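Local atomic coordinates of D-hydantoinase (PDB entry 1NFG), a protein that probably hydrolyses the cyclic amide bond of D-hydantoin derivatives stereospecifically, using two zinc ions in each subunit. Residues V236-E241 and A257-C262; V306-S311 and A366-K371. All blocks are in the same frame, centred on the assembly; numbering follows the deposited sequence.

Both contacts belong to the TIM barrel of the amidohydrolase fold, and their centres lie about 11 Å apart. They meet through neighbouring parallel strands, 257-262 of contact 1 and 310-311 of contact 2: A259 O is 2.9 Å from E308 N, a probable hydrogen bond, and E260 OE1 lies 2.8 Å from S311 OG, a weak one. Contact 1 reaches the metal centre directly, the H237 side chain being about 3 Å from a bound zinc at the nearest atoms. Contact 2 stands farther back, with the T309 side chain about 12 Å from a zinc, and joins the chain entering strand 310-311 to helix 358-372.

Contact 1: residues V236-E241 and A257-C262; sequences VHVTCE and ALAETC
In the TIM barrel of this metal-dependent hydrolase, the loop that carries the zinc ligand H237, at the C-terminal end of strand 233-235, packs on the next parallel strand, 257-262, where E260 meets it twice. The carboxylate of E260 accepts the backbone N-H of H237 on OE2, at 3.0 Å and almost perfectly straight (178°), through the lone pair turned away from OE1. One residue on, V238 N donates to the E260 backbone O over 2.8 Å. Side chain and carbonyl of one glutamate thus grip two successive amides. With E260 CG between the backbone N and the carbonyl carbon (chi1 53°), CG lies against V236 CA and H237 N; a bend at chi2 shapes the chain out to the carboxylate. Apolar contacts flank these bonds: V238 CG2 meets A259 CB at 3.5 Å, and C262 SG comes to 3.8 Å from H237 CB. The H237 side chain leaves the backbone away from the strand and comes to about 3 Å from a zinc at the nearest atoms; V236 CG2 lies over the centre of one ring face, 3.3 Å above the plane. H181, the other histidine of the same zinc, meets the H237 ring with its plane at about 90°. E260 OE2 is also bonded to ND1 of H57, a ligand of the other zinc, while OE1 bonds the hydroxyl of Y234. The buried carboxylate is therefore a second-shell group bonded to ligands of both zincs; it probably steadies the backbone at H237 and helps orient the H57 ring, and its negative charge may make that imidazole a stronger electron donor to its metal.

Contact 2: residues V306-S311 and A366-K371; sequences VFETVS and ATRPAK
E308 and R368 form a salt bridge in which the two side chains cross at about a right angle and the carboxylate and guanidinium planes stand 82° apart. OE2 lies 2.9 Å from NH2, while OE1 receives only a weak bond from NE, at 3.0 Å with an N-H...O angle of 129°. Each oxygen faces one nitrogen, but with the planes so steeply turned the pair is not coplanar, in keeping with the weak NE bond. R368 reaches across with CG anti to the backbone N (chi1 -157°) and the chain extended to NE, its CB, CG and CD all running past E308 O. F307 O and E308 CA lie over one guanidinium face. Beside this pair, P369 CG packs on CB and OG1 of T309, whose hydroxyl is bonded to L364 O, earlier in the same helix. Farther out, G305 O accepts a bond from R368 NH1, F307 is covered by helix 292-303, and K371 forms a salt bridge with D14 of a second subunit. Helix 358-372 is thereby fastened to the chain entering strand 310-311, a helix-on-barrel packing characteristic of the TIM-barrel amidohydrolase fold.

Contact 1: residues V236-E241 and A257-C262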
# COMPACT_ATOMS: atom_id res chain seq x y z
N VAL A 236 0.51 15.34 -15.97
CA VAL A 236 1.69 15.56 -16.80
C VAL A 236 2.95 15.32 -15.97
O VAL A 236 2.93 15.42 -14.75
CB VAL A 236 1.73 17.00 -17.39
CG1 VAL A 236 0.46 17.28 -18.17
CG2 VAL A 236 1.92 18.04 -16.28
N HIS A 237 4.03 15.01 -16.67
CA HIS A 237 5.33 14.72 -16.07
C HIS A 237 5.37 14.09 -14.68
O HIS A 237 5.72 14.75 -13.70
CB HIS A 237 6.22 15.98 -16.09
CG HIS A 237 5.58 17.20 -15.51
ND1 HIS A 237 4.85 17.19 -14.34
CD2 HIS A 237 5.59 18.49 -15.93
CE1 HIS A 237 4.44 18.41 -14.06
NE2 HIS A 237 4.88 19.22 -15.01
N VAL A 238 5.01 12.81 -14.59
CA VAL A 238 5.10 12.08 -13.32
C VAL A 238 6.60 11.79 -13.31
O VAL A 238 7.12 11.18 -14.24
CB VAL A 238 4.35 10.75 -13.36
CG1 VAL A 238 4.70 9.93 -12.14
CG2 VAL A 238 2.84 11.02 -13.41
N THR A 239 7.28 12.21 -12.26
CA THR A 239 8.73 12.07 -12.21
C THR A 239 9.40 11.17 -11.18
O THR A 239 10.60 10.94 -11.25
CB THR A 239 9.34 13.46 -12.04
OG1 THR A 239 9.18 13.88 -10.68
CG2 THR A 239 8.62 14.46 -12.93
N CYS A 240 8.64 10.67 -10.21
CA CYS A 240 9.27 9.85 -9.18
C CYS A 240 8.38 8.76 -8.64
O CYS A 240 7.18 8.73 -8.90
CB CYS A 240 9.72 10.75 -8.03
SG CYS A 240 8.34 11.66 -7.27
N GLU A 241 8.98 7.88 -7.85
CA GLU A 241 8.28 6.75 -7.26
C GLU A 241 7.07 7.15 -6.41
O GLU A 241 5.99 6.55 -6.53
CB GLU A 241 9.26 5.92 -6.43
CG GLU A 241 8.63 4.84 -5.58
CD GLU A 241 9.67 3.91 -4.97
OE1 GLU A 241 10.80 4.37 -4.68
OE2 GLU A 241 9.34 2.72 -4.78
N ALA A 257 -7.64 7.84 -14.14
CA ALA A 257 -6.43 8.62 -14.05
C ALA A 257 -5.43 8.20 -15.12
O ALA A 257 -5.19 7.00 -15.30
CB ALA A 257 -5.81 8.47 -12.68
N LEU A 258 -4.87 9.17 -15.82
CA LEU A 258 -3.89 8.90 -16.86
C LEU A 258 -2.67 9.68 -16.45
O LEU A 258 -2.78 10.65 -15.71
CB LEU A 258 -4.37 9.42 -18.22
CG LEU A 258 -5.81 9.12 -18.60
CD1 LEU A 258 -6.09 9.67 -19.97
CD2 LEU A 258 -6.06 7.62 -18.56
N ALA A 259 -1.50 9.26 -16.92
CA ALA A 259 -0.28 9.95 -16.60
C ALA A 259 0.76 9.73 -17.69
O ALA A 259 0.59 8.89 -18.57
CB ALA A 259 0.26 9.46 -15.26
N GLU A 260 1.84 10.51 -17.63
CA GLU A 260 2.92 10.44 -18.60
C GLU A 260 4.23 10.76 -17.90
O GLU A 260 4.24 11.07 -16.71
CB GLU A 260 2.69 11.48 -19.71
CG GLU A 260 2.48 12.90 -19.16
CD GLU A 260 2.98 14.00 -20.11
OE1 GLU A 260 2.60 13.98 -21.30
OE2 GLU A 260 3.75 14.88 -19.65
N THR A 261 5.34 10.67 -18.63
CA THR A 261 6.65 11.04 -18.10
C THR A 261 7.34 11.77 -19.24
O THR A 261 6.79 11.88 -20.34
CB THR A 261 7.55 9.86 -17.73
OG1 THR A 261 6.75 8.79 -17.23
CG2 THR A 261 8.53 10.28 -16.65
N CYS A 262 8.54 12.26 -18.97
CA CYS A 262 9.26 12.99 -19.98
C CYS A 262 10.69 12.51 -20.04
O CYS A 262 11.32 12.24 -19.02
CB CYS A 262 9.17 14.50 -19.69
SG CYS A 262 7.45 15.13 -19.56

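Contact 2: residues V306-S311 and A366-K371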
# COMPACT_ATOMS: atom_id res chain seq x y z
N VAL A 306 1.98 1.43 -17.93
CA VAL A 306 1.31 2.37 -17.05
C VAL A 306 1.05 3.74 -17.69
O VAL A 306 -0.07 4.23 -17.67
CB VAL A 306 2.13 2.56 -15.75
CG1 VAL A 306 1.48 3.60 -14.87
CG2 VAL A 306 2.24 1.23 -15.03
N PHE A 307 2.10 4.34 -18.25
CA PHE A 307 2.02 5.66 -18.86
C PHE A 307 1.44 5.71 -20.27
O PHE A 307 1.55 4.76 -21.04
CB PHE A 307 3.40 6.31 -18.88
CG PHE A 307 3.95 6.59 -17.51
CD1 PHE A 307 3.21 7.33 -16.58
CD2 PHE A 307 5.22 6.13 -17.15
CE1 PHE A 307 3.74 7.62 -15.32
CE2 PHE A 307 5.75 6.41 -15.89
CZ PHE A 307 5.01 7.16 -14.97
N GLU A 308 0.83 6.84 -20.61
CA GLU A 308 0.23 7.03 -21.92
C GLU A 308 1.27 7.44 -22.96
O GLU A 308 1.04 7.28 -24.16
CB GLU A 308 -0.85 8.10 -21.86
CG GLU A 308 -1.93 7.81 -20.86
CD GLU A 308 -2.59 6.49 -21.13
OE1 GLU A 308 -2.96 6.24 -22.29
OE2 GLU A 308 -2.77 5.70 -20.17
N THR A 309 2.41 7.95 -22.51
CA THR A 309 3.43 8.40 -23.45
C THR A 309 4.64 8.94 -22.72
O THR A 309 4.65 9.04 -21.51
CB THR A 309 2.88 9.55 -24.34
OG1 THR A 309 3.88 9.95 -25.29
CG2 THR A 309 2.54 10.76 -23.48
N VAL A 310 5.67 9.27 -23.49
CA VAL A 310 6.88 9.88 -22.96
C VAL A 310 7.01 11.15 -23.80
O VAL A 310 7.47 11.10 -24.94
CB VAL A 310 8.14 9.02 -23.18
CG1 VAL A 310 9.37 9.79 -22.71
CG2 VAL A 310 8.03 7.70 -22.44
N SER A 311 6.56 12.28 -23.25
CA SER A 311 6.62 13.56 -23.96
C SER A 311 7.90 14.27 -23.56
O SER A 311 8.68 13.72 -22.78
CB SER A 311 5.39 14.41 -23.65
OG SER A 311 5.19 14.55 -22.25
N ALA A 366 4.32 7.51 -30.15
CA ALA A 366 3.35 8.04 -31.11
C ALA A 366 1.92 7.52 -31.07
O ALA A 366 0.97 8.31 -31.01
CB ALA A 366 3.91 7.87 -32.51
N THR A 367 1.73 6.21 -31.11
CA THR A 367 0.38 5.65 -31.15
C THR A 367 -0.51 5.88 -29.94
O THR A 367 -1.68 6.25 -30.09
CB THR A 367 0.41 4.14 -31.45
OG1 THR A 367 1.21 3.91 -32.61
CG2 THR A 367 -1.00 3.63 -31.73
N ARG A 368 0.01 5.67 -28.74
CA ARG A 368 -0.82 5.86 -27.56
C ARG A 368 -1.23 7.33 -27.34
O ARG A 368 -2.39 7.60 -27.02
CB ARG A 368 -0.12 5.30 -26.32
CG ARG A 368 -1.07 4.94 -25.18
CD ARG A 368 -0.37 4.14 -24.09
NE ARG A 368 -1.26 3.87 -22.97
CZ ARG A 368 -0.93 3.18 -21.89
NH1 ARG A 368 0.28 2.66 -21.77
NH2 ARG A 368 -1.81 3.01 -20.90
N PRO A 369 -0.30 8.29 -27.52
CA PRO A 369 -0.60 9.72 -27.35
C PRO A 369 -1.71 10.14 -28.30
O PRO A 369 -2.67 10.82 -27.91
CB PRO A 369 0.72 10.40 -27.72
CG PRO A 369 1.75 9.37 -27.38
CD PRO A 369 1.12 8.08 -27.85
N ALA A 370 -1.56 9.73 -29.56
CA ALA A 370 -2.53 10.02 -30.60
C ALA A 370 -3.91 9.54 -30.17
O ALA A 370 -4.90 10.24 -30.34
CB ALA A 370 -2.12 9.34 -31.90
N LYS A 371 -3.96 8.34 -29.60
CA LYS A 371 -5.23 7.79 -29.15
C LYS A 371 -5.85 8.66 -28.06
O LYS A 371 -6.99 9.10 -28.19
CB LYS A 371 -5.04 6.38 -28.60
CG LYS A 371 -4.85 5.31 -29.65
CD LYS A 371 -4.68 3.95 -29.00
CE LYS A 371 -4.62 2.83 -30.02
NZ LYS A 371 -4.36 1.52 -29.36